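Local coordinates for lipoprotein, putative (Bacillus anthracis, PDB 4NOH) that is of unknown function, a putative lipoprotein of an uncharacterised family that may bind lipid, at residues K49-N59 against P71-S79; A82-Q91 against K100-V108. All coordinates share one frame; numbering follows the deposited sequence.

Contact 1: residues K49-N59 against P71-S79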
ATOM      1  N   LYS A  49      -4.996   2.610  11.247  1.00 11.71           N
ATOM      2  CA  LYS A  49      -5.073   1.237  11.760  1.00 12.99           C
ATOM      3  C   LYS A  49      -6.196   0.442  11.092  1.00 12.72           C
ATOM      4  O   LYS A  49      -6.015  -0.711  10.706  1.00 13.35           O
ATOM      5  CB  LYS A  49      -5.279   1.255  13.268  1.00 14.19           C
ATOM      6  CG  LYS A  49      -5.378  -0.128  13.870  1.00 16.24           C
ATOM      7  CD  LYS A  49      -5.647  -0.078  15.352  1.00 20.23           C
ATOM      8  CE  LYS A  49      -5.877  -1.481  15.873  1.00 23.58           C
ATOM      9  NZ  LYS A  49      -6.174  -1.484  17.316  1.00 26.95           N
ATOM     10  N   THR A  50      -7.355   1.056  10.946  1.00 12.54           N
ATOM     11  CA  THR A  50      -8.484   0.365  10.378  1.00 13.57           C
ATOM     12  C   THR A  50      -8.162  -0.118   8.964  1.00 12.72           C
ATOM     13  O   THR A  50      -8.464  -1.243   8.596  1.00 13.86           O
ATOM     14  CB  THR A  50      -9.733   1.246  10.455  1.00 15.19           C
ATOM     15  OG1 THR A  50     -10.125   1.367  11.828  1.00 16.82           O
ATOM     16  CG2 THR A  50     -10.870   0.645   9.710  1.00 16.39           C
ATOM     17  N   THR A  51      -7.531   0.735   8.185  1.00 12.08           N
ATOM     18  CA  THR A  51      -7.173   0.412   6.820  1.00 12.09           C
ATOM     19  C   THR A  51      -6.106  -0.655   6.780  1.00 12.12           C
ATOM     20  O   THR A  51      -6.195  -1.629   6.002  1.00 12.87           O
ATOM     21  CB  THR A  51      -6.692   1.662   6.081  1.00 12.55           C
ATOM     22  OG1 THR A  51      -7.790   2.593   5.965  1.00 13.31           O
ATOM     23  CG2 THR A  51      -6.146   1.333   4.683  1.00 13.17           C
ATOM     24  N   ALA A  52      -5.072  -0.489   7.595  1.00 10.99           N
ATOM     25  CA  ALA A  52      -4.000  -1.484   7.601  1.00 11.51           C
ATOM     26  C   ALA A  52      -4.485  -2.875   8.011  1.00 12.78           C
ATOM     27  O   ALA A  52      -4.053  -3.890   7.456  1.00 12.56           O
ATOM     28  CB  ALA A  52      -2.802  -1.010   8.444  1.00 12.02           C
ATOM     29  N   GLU A  53      -5.420  -2.929   8.956  1.00 13.75           N
ATOM     30  CA  GLU A  53      -6.008  -4.210   9.359  1.00 16.20           C
ATOM     31  C   GLU A  53      -6.695  -4.850   8.161  1.00 16.00           C
ATOM     32  O   GLU A  53      -6.619  -6.064   7.940  1.00 17.13           O
ATOM     33  CB  GLU A  53      -7.014  -4.020  10.485  1.00 17.68           C
ATOM     34  CG  GLU A  53      -6.390  -3.763  11.847  1.00 20.57           C
ATOM     35  CD  GLU A  53      -7.430  -3.609  12.963  1.00 24.67           C
ATOM     36  OE1 GLU A  53      -8.572  -3.124  12.712  1.00 27.56           O
ATOM     37  OE2 GLU A  53      -7.114  -3.970  14.111  1.00 26.85           O
ATOM     38  N   LYS A  54      -7.390  -4.025   7.384  1.00 15.71           N
ATOM     39  CA  LYS A  54      -8.077  -4.569   6.186  1.00 15.69           C
ATOM     40  C   LYS A  54      -7.063  -5.063   5.141  1.00 15.61           C
ATOM     41  O   LYS A  54      -7.297  -6.073   4.474  1.00 16.36           O
ATOM     42  CB  LYS A  54      -9.052  -3.536   5.625  1.00 16.02           C
ATOM     43  CG  LYS A  54     -10.258  -3.326   6.534  1.00 17.34           C
ATOM     44  CD  LYS A  54     -11.093  -2.123   6.143  1.00 19.62           C
ATOM     45  CE  LYS A  54     -12.315  -1.988   7.040  1.00 21.21           C
ATOM     46  NZ  LYS A  54     -12.989  -0.698   6.788  1.00 23.34           N
HETATM   47  N   MSE A  55      -5.955  -4.355   4.982  1.00 14.68           N
HETATM   48  CA  MSE A  55      -4.896  -4.809   4.080  1.00 15.33           C
HETATM   49  C   MSE A  55      -4.337  -6.152   4.545  1.00 15.15           C
HETATM   50  O   MSE A  55      -4.058  -7.026   3.721  1.00 16.59           O
HETATM   51  CB  MSE A  55      -3.742  -3.814   4.011  1.00 17.01           C
HETATM   52  CG  MSE A  55      -4.156  -2.608   3.247  1.00 18.07           C
HETATM   53 SE   MSE A  55      -2.545  -1.581   2.733  1.00 26.91          SE
HETATM   54  CE  MSE A  55      -2.120  -2.524   1.069  1.00 30.41           C
ATOM     55  N   VAL A  56      -4.140  -6.329   5.844  1.00 14.56           N
ATOM     56  CA  VAL A  56      -3.673  -7.632   6.365  1.00 15.80           C
ATOM     57  C   VAL A  56      -4.676  -8.751   6.028  1.00 17.60           C
ATOM     58  O   VAL A  56      -4.269  -9.845   5.678  1.00 17.95           O
ATOM     59  CB  VAL A  56      -3.388  -7.571   7.883  1.00 16.11           C
ATOM     60  CG1 VAL A  56      -3.123  -8.952   8.475  1.00 17.40           C
ATOM     61  CG2 VAL A  56      -2.188  -6.672   8.161  1.00 15.70           C
ATOM     62  N   LYS A  57      -5.973  -8.456   6.110  1.00 17.68           N
ATOM     63  CA  LYS A  57      -6.987  -9.460   5.784  1.00 20.40           C
ATOM     64  C   LYS A  57      -6.939  -9.838   4.313  1.00 21.01           C
ATOM     65  O   LYS A  57      -7.370 -10.946   3.964  1.00 22.53           O
ATOM     66  CB  LYS A  57      -8.382  -9.004   6.212  1.00 23.54           C
ATOM     67  CG  LYS A  57      -8.569  -9.024   7.715  1.00 27.46           C
ATOM     68  CD  LYS A  57      -9.980  -8.667   8.153  1.00 33.93           C
ATOM     69  CE  LYS A  57     -10.319  -7.226   7.814  1.00 39.00           C
ATOM     70  NZ  LYS A  57     -11.611  -6.784   8.406  1.00 45.60           N
ATOM     71  N   GLU A  58      -6.402  -8.966   3.447  1.00 19.40           N
ATOM     72  CA  GLU A  58      -6.222  -9.314   2.019  1.00 21.57           C
ATOM     73  C   GLU A  58      -4.824  -9.837   1.722  1.00 21.17           C
ATOM     74  O   GLU A  58      -4.459 -10.011   0.557  1.00 20.38           O
ATOM     75  CB  GLU A  58      -6.503  -8.130   1.095  1.00 22.90           C
ATOM     76  CG  GLU A  58      -7.853  -7.516   1.324  1.00 23.91           C
ATOM     77  CD  GLU A  58      -8.967  -8.528   1.259  1.00 26.38           C
ATOM     78  OE1 GLU A  58      -8.931  -9.422   0.373  1.00 28.46           O
ATOM     79  OE2 GLU A  58      -9.871  -8.430   2.107  1.00 27.19           O
ATOM     80  N   ASN A  59      -4.038 -10.088   2.766  1.00 20.71           N
ATOM     81  CA  ASN A  59      -2.674 -10.603   2.629  1.00 21.70           C
ATOM     82  C   ASN A  59      -1.821  -9.672   1.794  1.00 21.22           C
ATOM     83  O   ASN A  59      -0.923 -10.121   1.081  1.00 22.45           O
ATOM     84  CB  ASN A  59      -2.652 -12.034   2.046  1.00 25.47           C
ATOM     85  CG  ASN A  59      -3.147 -13.092   3.032  1.00 27.56           C
ATOM     86  OD1 ASN A  59      -3.680 -12.785   4.080  1.00 30.62           O
ATOM     87  ND2 ASN A  59      -2.949 -14.349   2.684  1.00 33.68           N
ATOM     88  N   PRO A  71       3.144 -12.794   3.473  1.00 22.59           N
ATOM     89  CA  PRO A  71       2.166 -11.929   4.112  1.00 21.62           C
ATOM     90  C   PRO A  71       2.193 -12.023   5.615  1.00 20.67           C
ATOM     91  O   PRO A  71       2.273 -13.139   6.179  1.00 22.16           O
ATOM     92  CB  PRO A  71       0.823 -12.447   3.600  1.00 22.41           C
ATOM     93  CG  PRO A  71       1.143 -13.152   2.341  1.00 24.00           C
ATOM     94  CD  PRO A  71       2.514 -13.721   2.515  1.00 24.53           C
ATOM     95  N   ILE A  72       2.138 -10.850   6.248  1.00 19.25           N
ATOM     96  CA  ILE A  72       2.036 -10.794   7.688  1.00 19.80           C
ATOM     97  C   ILE A  72       0.619 -11.238   8.012  1.00 20.57           C
ATOM     98  O   ILE A  72      -0.314 -11.044   7.229  1.00 20.40           O
ATOM     99  CB  ILE A  72       2.435  -9.433   8.297  1.00 18.67           C
ATOM    100  CG1 ILE A  72       1.456  -8.299   7.960  1.00 17.75           C
ATOM    101  CG2 ILE A  72       3.855  -9.102   7.908  1.00 19.74           C
ATOM    102  CD1 ILE A  72       1.807  -6.992   8.648  1.00 16.99           C
ATOM    103  N   LYS A  73       0.473 -11.851   9.182  1.00 22.52           N
ATOM    104  CA  LYS A  73      -0.800 -12.413   9.615  1.00 23.84           C
ATOM    105  C   LYS A  73      -1.508 -11.558  10.643  1.00 22.85           C
ATOM    106  O   LYS A  73      -2.693 -11.735  10.894  1.00 26.65           O
ATOM    107  CB  LYS A  73      -0.571 -13.837  10.132  1.00 27.12           C
ATOM    108  CG  LYS A  73      -0.021 -14.763   9.061  1.00 30.31           C
ATOM    109  CD  LYS A  73      -0.932 -14.707   7.827  1.00 33.95           C
ATOM    110  CE  LYS A  73      -0.453 -15.565   6.666  1.00 38.27           C
ATOM    111  NZ  LYS A  73      -1.366 -15.395   5.502  1.00 39.57           N
ATOM    112  N   ALA A  74      -0.781 -10.618  11.223  1.00 20.60           N
ATOM    113  CA  ALA A  74      -1.355  -9.710  12.198  1.00 19.85           C
ATOM    114  C   ALA A  74      -0.676  -8.389  12.034  1.00 19.50           C
ATOM    115  O   ALA A  74       0.482  -8.318  11.633  1.00 21.28           O
ATOM    116  CB  ALA A  74      -1.134 -10.228  13.605  1.00 21.80           C
ATOM    117  N   LEU A  75      -1.402  -7.323  12.310  1.00 17.99           N
ATOM    118  CA  LEU A  75      -0.809  -6.016  12.269  1.00 16.85           C
ATOM    119  C   LEU A  75      -0.226  -5.781  13.645  1.00 18.19           C
ATOM    120  O   LEU A  75      -0.904  -6.059  14.644  1.00 18.82           O
ATOM    121  CB  LEU A  75      -1.875  -4.965  12.016  1.00 16.88           C
ATOM    122  CG  LEU A  75      -1.363  -3.555  11.824  1.00 15.86           C
ATOM    123  CD1 LEU A  75      -0.611  -3.431  10.507  1.00 15.30           C
ATOM    124  CD2 LEU A  75      -2.558  -2.618  11.861  1.00 15.64           C
ATOM    125  N   PRO A  76       1.013  -5.279  13.725  1.00 16.94           N
ATOM    126  CA  PRO A  76       1.525  -4.974  15.060  1.00 17.20           C
ATOM    127  C   PRO A  76       0.647  -3.965  15.790  1.00 17.19           C
ATOM    128  O   PRO A  76      -0.055  -3.161  15.158  1.00 16.39           O
ATOM    129  CB  PRO A  76       2.870  -4.317  14.767  1.00 16.54           C
ATOM    130  CG  PRO A  76       3.286  -4.891  13.467  1.00 16.94           C
ATOM    131  CD  PRO A  76       2.023  -5.027  12.683  1.00 16.36           C
ATOM    132  N   ALA A  77       0.722  -3.974  17.107  1.00 17.20           N
ATOM    133  CA  ALA A  77      -0.028  -3.040  17.917  1.00 18.04           C
ATOM    134  C   ALA A  77       0.228  -1.594  17.496  1.00 17.51           C
ATOM    135  O   ALA A  77       1.390  -1.195  17.239  1.00 19.08           O
ATOM    136  CB  ALA A  77       0.324  -3.209  19.385  1.00 18.63           C
ATOM    137  N   ILE A  78      -0.871  -0.845  17.397  1.00 17.89           N
ATOM    138  CA  ILE A  78      -0.867   0.562  17.053  1.00 17.76           C
ATOM    139  C   ILE A  78      -1.609   1.292  18.147  1.00 20.24           C
ATOM    140  O   ILE A  78      -2.669   0.848  18.568  1.00 21.02           O
ATOM    141  CB  ILE A  78      -1.684   0.845  15.761  1.00 18.40           C
ATOM    142  CG1 ILE A  78      -1.323  -0.098  14.615  1.00 18.26           C
ATOM    143  CG2 ILE A  78      -1.561   2.324  15.373  1.00 17.89           C
ATOM    144  CD1 ILE A  78       0.063   0.079  14.100  1.00 18.17           C
ATOM    145  N   SER A  79      -1.070   2.416  18.587  1.00 18.40           N
ATOM    146  CA  SER A  79      -1.752   3.229  19.558  1.00 19.80           C
ATOM    147  C   SER A  79      -1.361   4.667  19.287  1.00 18.90           C
ATOM    148  O   SER A  79      -0.411   4.938  18.579  1.00 18.33           O
ATOM    149  CB  SER A  79      -1.404   2.789  20.984  1.00 21.68           C
ATOM    150  OG  SER A  79      -2.309   3.325  21.921  1.00 24.52           O
TER
HETATM  151  O   HOH W   1      -3.409  -2.171  17.774  1.00 24.70           O
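One flank of helix 49-57 is packed against the irregular loop 71-79, which runs beside it from Asn59 back to Lys49, an apolar seam near the protein surface. Leu75 is its central knob. With CG anti to the backbone N (chi1 -175°), its two methyls straddle the small Ala52, CD2 lying 3.8 Å from Ala52 CB, while the same methyl meets Glu53 CG. One turn on, Val56 uses both branches: CG1 rests 3.7 Å from the carbonyl Ile72 O, and Val56 CG2 lies 4.0 Å from Ile72 CG1, the two crossing at about a right angle. At the helix start the extended Lys49 slides past Ile78 in the opposite direction, CD 4.1 Å from Ile78 CB. Its ammonium gains a water, which accepts from Lys49 NZ and from Ile78 N, each at 2.9 Å. The other end closes with a Schellman motif, Met60 N bonding to Met55 O and Asn59 N to Val56 O; Asn59, its C-prime residue, takes the positive phi (58°), which asparagine tolerates, and lays CB on the Pro71 ring. Behind this seam, Ala52 also touches Met47 of strand 42-48, and Val56 and Ile72 both touch Leu61 of strand 61-65.

Contact 2: residues A82-Q91 against K100-V108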
ATOM      1  N   ALA A  82       2.098   5.355  19.937  1.00 22.29           N
ATOM      2  CA  ALA A  82       3.049   4.510  19.282  1.00 22.27           C
ATOM      3  C   ALA A  82       2.583   4.034  17.903  1.00 19.15           C
ATOM      4  O   ALA A  82       2.071   2.916  17.758  1.00 21.64           O
ATOM      5  CB  ALA A  82       3.362   3.309  20.176  1.00 24.36           C
ATOM      6  N   GLY A  83       2.724   4.899  16.896  1.00 17.80           N
ATOM      7  CA  GLY A  83       2.531   4.500  15.507  1.00 16.76           C
ATOM      8  C   GLY A  83       3.738   3.687  15.063  1.00 15.56           C
ATOM      9  O   GLY A  83       4.726   3.630  15.782  1.00 16.39           O
ATOM     10  N   ILE A  84       3.661   3.090  13.875  1.00 14.19           N
ATOM     11  CA  ILE A  84       4.732   2.216  13.407  1.00 14.19           C
ATOM     12  C   ILE A  84       5.163   2.556  12.019  1.00 14.50           C
ATOM     13  O   ILE A  84       4.410   3.167  11.258  1.00 13.21           O
ATOM     14  CB  ILE A  84       4.308   0.718  13.405  1.00 14.67           C
ATOM     15  CG1 ILE A  84       3.157   0.416  12.433  1.00 14.21           C
ATOM     16  CG2 ILE A  84       3.939   0.289  14.835  1.00 15.11           C
ATOM     17  CD1 ILE A  84       2.796  -1.052  12.305  1.00 15.30           C
ATOM     18  N   VAL A  85       6.389   2.147  11.707  1.00 13.81           N
ATOM     19  CA  VAL A  85       6.898   2.347  10.355  1.00 14.19           C
ATOM     20  C   VAL A  85       7.576   1.095   9.862  1.00 13.70           C
ATOM     21  O   VAL A  85       8.250   0.396  10.619  1.00 15.04           O
ATOM     22  CB  VAL A  85       7.841   3.580  10.256  1.00 14.89           C
ATOM     23  CG1 VAL A  85       9.054   3.467  11.193  1.00 16.75           C
ATOM     24  CG2 VAL A  85       8.264   3.820   8.800  1.00 16.39           C
ATOM     25  N   PHE A  86       7.337   0.791   8.588  1.00 13.60           N
ATOM     26  CA  PHE A  86       7.975  -0.294   7.877  1.00 14.02           C
ATOM     27  C   PHE A  86       8.936   0.318   6.856  1.00 14.19           C
ATOM     28  O   PHE A  86       8.555   1.203   6.108  1.00 14.42           O
ATOM     29  CB  PHE A  86       6.956  -1.113   7.114  1.00 14.10           C
ATOM     30  CG  PHE A  86       5.938  -1.809   7.989  1.00 14.11           C
ATOM     31  CD1 PHE A  86       6.334  -2.788   8.885  1.00 15.55           C
ATOM     32  CD2 PHE A  86       4.578  -1.544   7.838  1.00 14.62           C
ATOM     33  CE1 PHE A  86       5.397  -3.481   9.626  1.00 15.24           C
ATOM     34  CE2 PHE A  86       3.640  -2.238   8.596  1.00 14.71           C
ATOM     35  CZ  PHE A  86       4.058  -3.183   9.498  1.00 15.77           C
ATOM     36  N   ALA A  87      10.169  -0.172   6.811  1.00 15.21           N
ATOM     37  CA  ALA A  87      11.158   0.308   5.848  1.00 15.49           C
ATOM     38  C   ALA A  87      12.213  -0.765   5.594  1.00 16.92           C
ATOM     39  O   ALA A  87      12.323  -1.735   6.343  1.00 16.18           O
ATOM     40  CB  ALA A  87      11.807   1.566   6.352  1.00 16.48           C
ATOM     41  N   LYS A  88      13.004  -0.575   4.540  1.00 17.64           N
ATOM     42  CA  LYS A  88      14.022  -1.547   4.158  1.00 21.08           C
ATOM     43  C   LYS A  88      15.055  -1.770   5.254  1.00 21.96           C
ATOM     44  O   LYS A  88      15.515  -2.892   5.457  1.00 25.47           O
ATOM     45  CB  LYS A  88      14.713  -1.077   2.892  1.00 23.54           C
ATOM     46  CG  LYS A  88      15.821  -1.997   2.433  1.00 29.73           C
ATOM     47  CD  LYS A  88      16.595  -1.386   1.284  1.00 32.98           C
ATOM     48  CE  LYS A  88      17.782  -2.262   0.914  1.00 37.05           C
ATOM     49  NZ  LYS A  88      17.319  -3.618   0.513  1.00 37.96           N
ATOM     50  N   GLU A  89      15.445  -0.682   5.907  1.00 21.37           N
ATOM     51  CA  GLU A  89      16.455  -0.704   6.965  1.00 25.21           C
ATOM     52  C   GLU A  89      15.823  -0.166   8.242  1.00 24.31           C
ATOM     53  O   GLU A  89      14.762   0.444   8.198  1.00 20.61           O
ATOM     54  CB  GLU A  89      17.629   0.217   6.585  1.00 27.28           C
ATOM     55  CG  GLU A  89      18.179  -0.006   5.176  1.00 31.65           C
ATOM     56  CD  GLU A  89      19.336   0.918   4.815  1.00 34.57           C
ATOM     57  OE1 GLU A  89      19.913   0.733   3.708  1.00 41.97           O
ATOM     58  OE2 GLU A  89      19.688   1.817   5.630  1.00 38.61           O
ATOM     59  N   GLU A  90      16.489  -0.384   9.372  1.00 25.17           N
ATOM     60  CA  GLU A  90      16.022   0.149  10.652  1.00 26.60           C
ATOM     61  C   GLU A  90      15.982   1.662  10.529  1.00 26.08           C
ATOM     62  O   GLU A  90      16.935   2.271  10.043  1.00 29.59           O
ATOM     63  CB  GLU A  90      17.018  -0.233  11.755  1.00 29.44           C
ATOM     64  CG  GLU A  90      16.699   0.317  13.143  1.00 31.57           C
ATOM     65  CD  GLU A  90      17.675  -0.181  14.193  1.00 35.23           C
ATOM     66  OE1 GLU A  90      18.907  -0.245  13.913  1.00 38.10           O
ATOM     67  OE2 GLU A  90      17.205  -0.498  15.304  1.00 37.92           O
ATOM     68  N   GLN A  91      14.875   2.256  10.954  1.00 26.95           N
ATOM     69  CA  GLN A  91      14.665   3.697  10.917  1.00 28.13           C
ATOM     70  C   GLN A  91      13.977   4.036  12.232  1.00 27.67           C
ATOM     71  O   GLN A  91      12.814   3.724  12.401  1.00 25.94           O
ATOM     72  CB  GLN A  91      13.752   4.068   9.734  1.00 30.65           C
ATOM     73  CG  GLN A  91      14.332   3.766   8.363  1.00 32.33           C
ATOM     74  CD  GLN A  91      15.476   4.685   7.973  1.00 38.82           C
ATOM     75  OE1 GLN A  91      15.597   5.798   8.479  1.00 45.01           O
ATOM     76  NE2 GLN A  91      16.307   4.229   7.040  1.00 39.83           N
ATOM     77  N   LYS A 100       7.078  10.260  16.768  1.00 26.62           N
ATOM     78  CA  LYS A 100       8.127   9.323  16.360  1.00 27.40           C
ATOM     79  C   LYS A 100       7.519   7.925  16.164  1.00 24.59           C
ATOM     80  O   LYS A 100       6.763   7.434  17.007  1.00 26.14           O
ATOM     81  CB  LYS A 100       9.237   9.276  17.411  1.00 32.76           C
ATOM     82  CG  LYS A 100      10.437   8.417  17.034  1.00 35.31           C
ATOM     83  CD  LYS A 100      11.598   8.564  18.024  1.00 40.63           C
ATOM     84  CE  LYS A 100      12.158   9.980  18.087  1.00 43.21           C
ATOM     85  NZ  LYS A 100      12.733  10.439  16.791  1.00 45.90           N
HETATM   86  N   MSE A 101       7.783   7.324  15.008  1.00 20.93           N
HETATM   87  CA  MSE A 101       7.281   6.006  14.708  1.00 19.83           C
HETATM   88  C   MSE A 101       8.192   4.935  15.238  1.00 19.98           C
HETATM   89  O   MSE A 101       9.406   5.120  15.357  1.00 21.91           O
HETATM   90  CB  MSE A 101       7.234   5.815  13.187  1.00 18.10           C
HETATM   91  CG  MSE A 101       6.343   6.824  12.445  1.00 17.38           C
HETATM   92 SE   MSE A 101       4.416   6.601  12.832  1.00 18.78          SE
HETATM   93  CE  MSE A 101       4.254   8.119  14.070  1.00 19.49           C
ATOM     94  N   LYS A 102       7.608   3.791  15.549  1.00 19.03           N
ATOM     95  CA  LYS A 102       8.360   2.626  15.994  1.00 20.48           C
ATOM     96  C   LYS A 102       8.662   1.724  14.804  1.00 18.75           C
ATOM     97  O   LYS A 102       7.747   1.343  14.066  1.00 16.52           O
ATOM     98  CB  LYS A 102       7.513   1.849  16.972  1.00 24.41           C
ATOM     99  CG  LYS A 102       8.167   0.649  17.585  1.00 30.09           C
ATOM    100  CD  LYS A 102       7.132  -0.269  18.233  1.00 35.42           C
ATOM    101  CE  LYS A 102       6.128   0.464  19.091  1.00 37.77           C
ATOM    102  NZ  LYS A 102       5.181  -0.533  19.657  1.00 40.28           N
ATOM    103  N   TYR A 103       9.928   1.343  14.639  1.00 19.46           N
ATOM    104  CA  TYR A 103      10.278   0.474  13.504  1.00 18.48           C
ATOM    105  C   TYR A 103       9.731  -0.938  13.689  1.00 19.00           C
ATOM    106  O   TYR A 103       9.982  -1.571  14.730  1.00 21.45           O
ATOM    107  CB  TYR A 103      11.793   0.398  13.312  1.00 20.22           C
ATOM    108  CG  TYR A 103      12.211  -0.384  12.104  1.00 20.35           C
ATOM    109  CD1 TYR A 103      11.948   0.098  10.827  1.00 19.36           C
ATOM    110  CD2 TYR A 103      12.886  -1.607  12.223  1.00 21.50           C
ATOM    111  CE1 TYR A 103      12.323  -0.602   9.708  1.00 19.35           C
ATOM    112  CE2 TYR A 103      13.267  -2.317  11.095  1.00 21.52           C
ATOM    113  CZ  TYR A 103      12.988  -1.805   9.843  1.00 20.83           C
ATOM    114  OH  TYR A 103      13.382  -2.512   8.709  1.00 20.39           O
ATOM    115  N   GLU A 104       9.046  -1.453  12.660  1.00 17.99           N
ATOM    116  CA  GLU A 104       8.465  -2.799  12.701  1.00 18.35           C
ATOM    117  C   GLU A 104       8.911  -3.715  11.551  1.00 19.60           C
ATOM    118  O   GLU A 104       8.237  -4.674  11.244  1.00 22.43           O
ATOM    119  CB  GLU A 104       6.941  -2.741  12.799  1.00 19.24           C
ATOM    120  CG  GLU A 104       6.438  -2.207  14.131  1.00 20.16           C
ATOM    121  CD  GLU A 104       6.548  -3.188  15.280  1.00 24.98           C
ATOM    122  OE1 GLU A 104       7.013  -4.341  15.101  1.00 29.11           O
ATOM    123  OE2 GLU A 104       6.157  -2.803  16.395  1.00 27.51           O
ATOM    124  N   GLY A 105      10.035  -3.416  10.909  1.00 18.63           N
ATOM    125  CA  GLY A 105      10.562  -4.332   9.924  1.00 18.69           C
ATOM    126  C   GLY A 105      10.370  -3.960   8.478  1.00 16.84           C
ATOM    127  O   GLY A 105       9.797  -2.914   8.142  1.00 16.39           O
ATOM    128  N   ASN A 106      10.900  -4.826   7.630  1.00 17.45           N
ATOM    129  CA  ASN A 106      10.855  -4.634   6.196  1.00 16.21           C
ATOM    130  C   ASN A 106       9.633  -5.322   5.614  1.00 16.97           C
ATOM    131  O   ASN A 106       9.688  -6.489   5.163  1.00 18.92           O
ATOM    132  CB  ASN A 106      12.135  -5.142   5.541  1.00 17.58           C
ATOM    133  CG  ASN A 106      12.226  -4.768   4.089  1.00 17.19           C
ATOM    134  OD1 ASN A 106      11.409  -3.974   3.589  1.00 16.95           O
ATOM    135  ND2 ASN A 106      13.224  -5.304   3.390  1.00 18.14           N
ATOM    136  N   VAL A 107       8.531  -4.585   5.614  1.00 15.36           N
ATOM    137  CA  VAL A 107       7.243  -5.040   5.094  1.00 14.19           C
ATOM    138  C   VAL A 107       6.847  -4.076   3.976  1.00 13.39           C
ATOM    139  O   VAL A 107       7.076  -2.880   4.074  1.00 13.29           O
ATOM    140  CB  VAL A 107       6.186  -5.038   6.200  1.00 14.48           C
ATOM    141  CG1 VAL A 107       4.795  -5.354   5.647  1.00 15.22           C
ATOM    142  CG2 VAL A 107       6.556  -5.986   7.321  1.00 15.51           C
ATOM    143  N   VAL A 108       6.321  -4.634   2.892  1.00 13.23           N
ATOM    144  CA  VAL A 108       5.911  -3.856   1.743  1.00 13.34           C
ATOM    145  C   VAL A 108       4.453  -4.149   1.400  1.00 13.81           C
ATOM    146  O   VAL A 108       3.859  -5.075   1.912  1.00 14.22           O
ATOM    147  CB  VAL A 108       6.808  -4.171   0.495  1.00 14.33           C
ATOM    148  CG1 VAL A 108       8.279  -3.791   0.752  1.00 14.65           C
ATOM    149  CG2 VAL A 108       6.708  -5.637   0.087  1.00 14.66           C
TER
HETATM  150  O   HOH W   2       2.550   0.583  18.870  1.00 24.88           O
HETATM  151  O   HOH W   3       6.037   5.101  18.028  1.00 36.70           O
HETATM  152  O   HOH W   4      14.193  -4.931   0.514  1.00 24.77           O
HETATM  153  O   HOH W   5      11.146   5.766  13.345  1.00 23.37           O
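Tyr103 lies in a hollow formed by the turn 87-91, beside a short parallel beta pairing of strand 84-86 with strand 99-103. Its ring is sandwiched: Glu90 CA sits over the centre of one face, 3.6 Å from the centroid, and Gly105 N lies over the other. Swung away from its own N (chi1 -175°), the ring reaches along the turn, a flat plug with a polar end, and Tyr103 OH donates to Ala87 O at 2.7 Å, from above the carbonyl plane. In the ladder, both the N-H and the C=O of Val85 bond to the neighbouring strand, N to Lys102 O and O from Glu104 N (2.9 Å, 161°). Val85 CG1 nestles against Met101 CB, and the selenium of this bent selenomethionine lies against the Gly83-Ile84 peptide, where glycine's lack of a side chain leaves it room. Gly105, at positive phi, turns the chain toward Val107 and accepts from Ala87 N. On the face of Ile84, its CG2 bears on the bent chain of Glu104, 3.6 Å from CG. Nearby, Glu104 O and Gly105 O meet the Phe86 ring edge in plane, while Val107 CB stands over one face, offset toward the rim, 3.8 Å from the centroid.

How the contacts relate
From the N terminus the chain enters contact 1 at helix 49-57, passes through the hairpin of strands 61-65 and 68-71, and returns as loop 71-79, closing the first loop. Contact 2 then opens at 82-91 and closes at 100-108, after an excursion through strand 95-96. The two loops follow in series, neither nested nor crossed. They touch: Ile78 CD1 of contact 1 lies 3.5 Å from Ile84 CD1 of contact 2, and Pro76 packs on Glu104. Contact 1 ties the helix to the path leading out of the three-stranded sheet; contact 2 joins two strands of the large mixed sheet and leads into strand 107-109, which returns to the small one.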